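Local structure of xyloglucan-specific endo-beta-1,4-glucanase BoGH9A (Bacteroides ovatus, 6DHT) at residues A[484-498]-A[537-549]. The protein hydrolyses internal beta-1,4-glucosidic linkages in the backbone of xyloglucan, releasing xyloglucan oligosaccharides. Sequence-based numbering, arbitrary orientation.
With IMD (imidazole), chain B.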
loop_
_atom_site.group_PDB
_atom_site.type_symbol
_atom_site.label_atom_id
_atom_site.label_comp_id
_atom_site.label_asym_id
_atom_site.label_seq_id
_atom_site.Cartn_x
_atom_site.Cartn_y
_atom_site.Cartn_z
ATOM N N TYR A 484 -2.313 -11.527 7.929
ATOM C CA TYR A 484 -0.966 -11.096 7.560
ATOM C C TYR A 484 -0.631 -9.636 7.893
ATOM O O TYR A 484 0.260 -9.054 7.307
ATOM C CB TYR A 484 -0.723 -11.349 6.065
ATOM C CG TYR A 484 -0.605 -12.802 5.624
ATOM C CD1 TYR A 484 0.559 -13.517 5.872
ATOM C CD2 TYR A 484 -1.599 -13.404 4.893
ATOM C CE1 TYR A 484 0.703 -14.798 5.412
ATOM C CE2 TYR A 484 -1.478 -14.709 4.425
ATOM C CZ TYR A 484 -0.317 -15.397 4.701
ATOM O OH TYR A 484 -0.168 -16.700 4.234
ATOM N N VAL A 485 -1.327 -9.074 8.870
ATOM C CA VAL A 485 -1.110 -7.698 9.290
ATOM C C VAL A 485 -0.728 -7.718 10.766
ATOM O O VAL A 485 -1.470 -8.255 11.599
ATOM C CB VAL A 485 -2.381 -6.854 9.132
ATOM C CG1 VAL A 485 -2.089 -5.417 9.539
ATOM C CG2 VAL A 485 -2.862 -6.862 7.685
ATOM N N THR A 486 0.399 -7.121 11.103
ATOM C CA THR A 486 0.869 -7.135 12.489
ATOM C C THR A 486 -0.128 -6.479 13.430
ATOM O O THR A 486 -0.749 -5.464 13.102
ATOM C CB THR A 486 2.247 -6.454 12.658
ATOM O OG1 THR A 486 2.171 -5.090 12.257
ATOM C CG2 THR A 486 3.316 -7.124 11.818
ATOM N N GLY A 487 -0.302 -7.067 14.607
ATOM C CA GLY A 487 -1.117 -6.456 15.638
ATOM C C GLY A 487 -2.612 -6.650 15.510
ATOM O O GLY A 487 -3.358 -6.163 16.360
ATOM N N LEU A 488 -3.069 -7.341 14.478
ATOM C CA LEU A 488 -4.506 -7.526 14.276
ATOM C C LEU A 488 -4.869 -8.990 14.084
ATOM O O LEU A 488 -4.008 -9.806 13.809
ATOM C CB LEU A 488 -4.959 -6.730 13.075
ATOM C CG LEU A 488 -4.880 -5.215 13.293
ATOM C CD1 LEU A 488 -5.107 -4.578 11.988
ATOM C CD2 LEU A 488 -5.896 -4.711 14.313
ATOM N N GLY A 489 -6.148 -9.325 14.244
ATOM C CA GLY A 489 -6.596 -10.699 14.070
ATOM C C GLY A 489 -6.206 -11.591 15.219
ATOM O O GLY A 489 -5.808 -11.125 16.281
ATOM N N THR A 490 -6.331 -12.885 14.967
ATOM C CA THR A 490 -6.082 -13.921 15.960
ATOM C C THR A 490 -4.707 -14.534 15.854
ATOM O O THR A 490 -4.088 -14.846 16.874
ATOM C CB THR A 490 -7.136 -15.027 15.789
ATOM O OG1 THR A 490 -8.414 -14.488 16.093
ATOM C CG2 THR A 490 -6.856 -16.175 16.731
ATOM N N LYS A 491 -4.254 -14.785 14.636
ATOM C CA LYS A 491 -2.932 -15.348 14.413
ATOM C C LYS A 491 -2.275 -14.457 13.379
ATOM O O LYS A 491 -2.594 -14.539 12.196
ATOM C CB LYS A 491 -3.039 -16.791 13.925
ATOM C CG LYS A 491 -1.724 -17.422 13.596
ATOM C CD LYS A 491 -1.940 -18.820 13.075
ATOM C CE LYS A 491 -0.723 -19.365 12.438
ATOM N NZ LYS A 491 -1.077 -20.578 11.652
ATOM N N SER A 492 -1.397 -13.587 13.846
ATOM C CA SER A 492 -0.768 -12.589 12.988
ATOM C C SER A 492 0.763 -12.628 13.160
ATOM O O SER A 492 1.267 -13.253 14.097
ATOM C CB SER A 492 -1.311 -11.200 13.310
ATOM O OG SER A 492 -1.151 -10.911 14.695
ATOM N N PRO A 493 1.530 -12.009 12.266
ATOM C CA PRO A 493 2.994 -12.107 12.379
ATOM C C PRO A 493 3.534 -11.450 13.647
ATOM O O PRO A 493 3.242 -10.295 13.940
ATOM C CB PRO A 493 3.504 -11.396 11.130
ATOM C CG PRO A 493 2.302 -11.341 10.199
ATOM C CD PRO A 493 1.135 -11.202 11.094
ATOM N N LYS A 494 4.330 -12.199 14.404
ATOM C CA LYS A 494 4.945 -11.683 15.620
ATOM C C LYS A 494 6.444 -11.385 15.437
ATOM O O LYS A 494 7.085 -10.788 16.323
ATOM C CB LYS A 494 4.764 -12.733 16.721
ATOM C CG LYS A 494 3.326 -12.993 17.124
ATOM C CD LYS A 494 2.719 -11.786 17.831
ATOM C CE LYS A 494 1.218 -11.942 18.042
ATOM N NZ LYS A 494 0.869 -12.950 19.075
ATOM N N HIS A 495 6.986 -11.741 14.270
ATOM C CA HIS A 495 8.432 -11.648 14.009
ATOM C C HIS A 495 8.773 -11.030 12.660
ATOM O O HIS A 495 9.557 -11.568 11.902
ATOM C CB HIS A 495 9.044 -13.058 14.119
ATOM C CG HIS A 495 8.841 -13.667 15.465
ATOM N ND1 HIS A 495 9.545 -13.245 16.576
ATOM C CD2 HIS A 495 7.956 -14.587 15.901
ATOM C CE1 HIS A 495 9.119 -13.916 17.633
ATOM N NE2 HIS A 495 8.172 -14.752 17.250
ATOM N N PRO A 496 8.161 -9.887 12.330
ATOM C CA PRO A 496 8.433 -9.320 11.013
ATOM C C PRO A 496 9.886 -8.958 10.773
ATOM O O PRO A 496 10.616 -8.613 11.700
ATOM C CB PRO A 496 7.551 -8.048 10.989
ATOM C CG PRO A 496 7.411 -7.701 12.443
ATOM C CD PRO A 496 7.307 -9.013 13.149
ATOM N N HIS A 497 10.280 -9.001 9.510
ATOM C CA HIS A 497 11.565 -8.534 9.070
ATOM C C HIS A 497 11.480 -7.027 9.014
ATOM O O HIS A 497 11.158 -6.436 7.974
ATOM C CB HIS A 497 11.891 -9.146 7.704
ATOM C CG HIS A 497 13.183 -8.676 7.106
ATOM N ND1 HIS A 497 13.286 -7.531 6.351
ATOM C CD2 HIS A 497 14.430 -9.212 7.134
ATOM C CE1 HIS A 497 14.541 -7.358 5.972
ATOM N NE2 HIS A 497 15.254 -8.377 6.429
ATOM N N HIS A 498 11.756 -6.409 10.155
ATOM C CA HIS A 498 11.515 -4.975 10.350
ATOM C C HIS A 498 12.515 -4.521 11.387
ATOM O O HIS A 498 12.395 -4.878 12.559
ATOM C CB HIS A 498 10.087 -4.793 10.889
ATOM C CG HIS A 498 9.628 -3.374 10.984
ATOM N ND1 HIS A 498 8.674 -2.965 11.901
ATOM C CD2 HIS A 498 9.920 -2.285 10.238
ATOM C CE1 HIS A 498 8.423 -1.679 11.720
ATOM N NE2 HIS A 498 9.168 -1.241 10.721
ATOM N N TYR A 537 5.661 -19.310 3.579
ATOM C CA TYR A 537 5.690 -18.145 4.451
ATOM C C TYR A 537 6.272 -18.593 5.797
ATOM O O TYR A 537 5.871 -19.628 6.321
ATOM C CB TYR A 537 4.248 -17.562 4.626
ATOM C CG TYR A 537 4.192 -16.560 5.748
ATOM C CD1 TYR A 537 4.711 -15.285 5.574
ATOM C CD2 TYR A 537 3.680 -16.895 6.992
ATOM C CE1 TYR A 537 4.735 -14.388 6.597
ATOM C CE2 TYR A 537 3.728 -16.000 8.045
ATOM C CZ TYR A 537 4.229 -14.732 7.819
ATOM O OH TYR A 537 4.318 -13.832 8.853
ATOM N N VAL A 538 7.208 -17.815 6.314
ATOM C CA VAL A 538 7.734 -18.012 7.658
ATOM C C VAL A 538 7.726 -16.706 8.448
ATOM O O VAL A 538 8.208 -15.687 7.985
ATOM C CB VAL A 538 9.204 -18.597 7.647
ATOM C CG1 VAL A 538 9.172 -20.038 7.210
ATOM C CG2 VAL A 538 10.133 -17.775 6.774
ATOM N N ASP A 539 7.211 -16.795 9.673
ATOM C CA ASP A 539 7.176 -15.656 10.574
ATOM C C ASP A 539 8.459 -15.619 11.417
ATOM O O ASP A 539 8.459 -15.948 12.613
ATOM C CB ASP A 539 5.923 -15.731 11.430
ATOM C CG ASP A 539 5.772 -14.540 12.360
ATOM O OD1 ASP A 539 6.330 -13.463 12.054
ATOM O OD2 ASP A 539 5.073 -14.734 13.395
ATOM N N THR A 540 9.541 -15.228 10.759
ATOM C CA THR A 540 10.816 -15.035 11.426
ATOM C C THR A 540 11.447 -13.750 10.921
ATOM O O THR A 540 11.233 -13.352 9.767
ATOM C CB THR A 540 11.761 -16.259 11.206
ATOM O OG1 THR A 540 12.030 -16.412 9.805
ATOM C CG2 THR A 540 11.168 -17.541 11.754
ATOM N N GLU A 541 12.218 -13.090 11.785
ATOM C CA GLU A 541 12.769 -11.785 11.469
ATOM C C GLU A 541 13.769 -11.789 10.316
ATOM O O GLU A 541 14.045 -10.750 9.711
ATOM C CB GLU A 541 13.433 -11.136 12.689
ATOM C CG GLU A 541 12.510 -10.728 13.836
ATOM C CD GLU A 541 12.142 -11.832 14.810
ATOM O OE1 GLU A 541 12.404 -13.023 14.543
ATOM O OE2 GLU A 541 11.524 -11.514 15.860
ATOM N N ASP A 542 14.372 -12.951 10.042
ATOM C CA ASP A 542 15.329 -13.039 8.947
ATOM C C ASP A 542 14.684 -13.247 7.585
ATOM O O ASP A 542 15.368 -13.262 6.575
ATOM C CB ASP A 542 16.369 -14.158 9.188
ATOM C CG ASP A 542 15.741 -15.535 9.358
ATOM O OD1 ASP A 542 14.525 -15.636 9.638
ATOM O OD2 ASP A 542 16.478 -16.566 9.268
ATOM N N SER A 543 13.360 -13.391 7.548
ATOM C CA SER A 543 12.699 -13.665 6.271
ATOM C C SER A 543 12.389 -12.397 5.470
ATOM O O SER A 543 11.247 -11.934 5.465
ATOM C CB SER A 543 11.417 -14.453 6.456
ATOM O OG SER A 543 10.900 -14.828 5.183
ATOM N N TYR A 544 13.398 -11.806 4.824
ATOM C CA TYR A 544 13.190 -10.773 3.811
ATOM C C TYR A 544 12.264 -11.317 2.735
ATOM O O TYR A 544 11.447 -10.567 2.176
ATOM C CB TYR A 544 14.535 -10.399 3.186
ATOM C CG TYR A 544 14.623 -9.144 2.357
ATOM C CD1 TYR A 544 14.023 -7.945 2.745
ATOM C CD2 TYR A 544 15.424 -9.115 1.228
ATOM C CE1 TYR A 544 14.172 -6.784 1.994
ATOM C CE2 TYR A 544 15.577 -7.955 0.478
ATOM C CZ TYR A 544 14.950 -6.794 0.868
ATOM O OH TYR A 544 15.105 -5.641 0.122
ATOM N N ALA A 545 12.340 -12.610 2.446
ATOM C CA ALA A 545 11.615 -13.192 1.316
ATOM C C ALA A 545 10.104 -13.193 1.526
ATOM O O ALA A 545 9.332 -13.035 0.567
ATOM C CB ALA A 545 12.104 -14.638 1.065
ATOM N N SER A 546 9.680 -13.392 2.765
ATOM C CA SER A 546 8.243 -13.593 3.041
ATOM C C SER A 546 7.645 -12.724 4.142
ATOM O O SER A 546 6.397 -12.650 4.246
ATOM C CB SER A 546 7.938 -15.076 3.367
ATOM O OG SER A 546 8.267 -15.437 4.717
ATOM N N ASN A 547 8.483 -12.090 4.953
ATOM C CA ASN A 547 7.998 -11.412 6.166
ATOM C C ASN A 547 8.480 -9.957 6.281
ATOM O O ASN A 547 8.498 -9.400 7.365
ATOM C CB ASN A 547 8.406 -12.222 7.422
ATOM C CG ASN A 547 7.367 -12.182 8.507
ATOM O OD1 ASN A 547 6.159 -12.060 8.236
ATOM N ND2 ASN A 547 7.799 -12.388 9.753
ATOM N N GLU A 548 8.885 -9.367 5.160
ATOM C CA GLU A 548 9.289 -7.967 5.078
ATOM C C GLU A 548 8.054 -7.044 5.177
ATOM O O GLU A 548 6.931 -7.477 4.929
ATOM C CB GLU A 548 10.038 -7.747 3.748
ATOM C CG GLU A 548 10.266 -6.334 3.246
ATOM C CD GLU A 548 11.288 -5.520 3.988
ATOM O OE1 GLU A 548 11.531 -5.753 5.194
ATOM O OE2 GLU A 548 11.764 -4.543 3.366
ATOM N N VAL A 549 8.290 -5.819 5.623
ATOM C CA VAL A 549 7.232 -4.796 5.634
ATOM C C VAL A 549 7.741 -3.615 4.828
ATOM O O VAL A 549 8.935 -3.435 4.638
ATOM C CB VAL A 549 6.875 -4.365 7.085
ATOM C CG1 VAL A 549 6.375 -5.563 7.886
ATOM C CG2 VAL A 549 8.079 -3.685 7.778
HETATM N N1 IMD B . 10.784 -3.750 1.001
HETATM C C2 IMD B . 11.177 -2.630 0.355
HETATM N N3 IMD B . 10.347 -2.450 -0.701
HETATM C C4 IMD B . 9.453 -3.463 -0.726
HETATM C C5 IMD B . 9.730 -4.287 0.353
#
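The carboxylate of Asp-539 meets the backbone of the loop 484-498 as a bidentate acceptor, showing how side-chain oxygens can fix a chain that lacks regular structure. Its OD2 takes the N-H of Lys-494 at 2.8 Å in a nearly straight bond (169°), and OD1 takes that of His-495 at 2.9 Å, both on syn sides. ND2 of Asn-547 donates to the anti lone pair of OD1 and also reaches His-495 O in a weak, bent bond; Tyr-537 OH donates to Asn-547 OD1, holding this amide at both ends.

Two histidine-carboxylate hydrogen bonds follow. His-495 ND1 donates to Glu-541 OE2 (2.7 Å), which lies in the ring plane. His-497 ND1 donates to Glu-548 OE1 at 2.8 Å; OE1 lies near the imidazole plane, while ND1 approaches from above the carboxylate plane. The His-497 backbone N is bonded to Asn-547 O, and with CG anti to that N (chi1 177°) the ring extends to Glu-548. Tyr-544 covers one face of the His-497 ring, its CB 4.1 Å from that ring's centroid in a CH-pi contact.

Aromatic and apolar packing closes the ends. Tyr-484 points its edge at the face of Tyr-537 in a T-shaped pair, while Val-549 CG2 sits over the His-498 ring, 3.4 Å from its CD2.

Asp-539, His-497 and Glu-548, the last the predicted proton donor, are predicted active-site residues of this family 9 glycosidase. An imidazole, probably from the crystallisation liquor, donates through N1 to Glu-548 OE2 in this crystal. Such a network would hold the three in fixed relation between the loop 484-498 and the segment 537-549, consistent with their predicted roles.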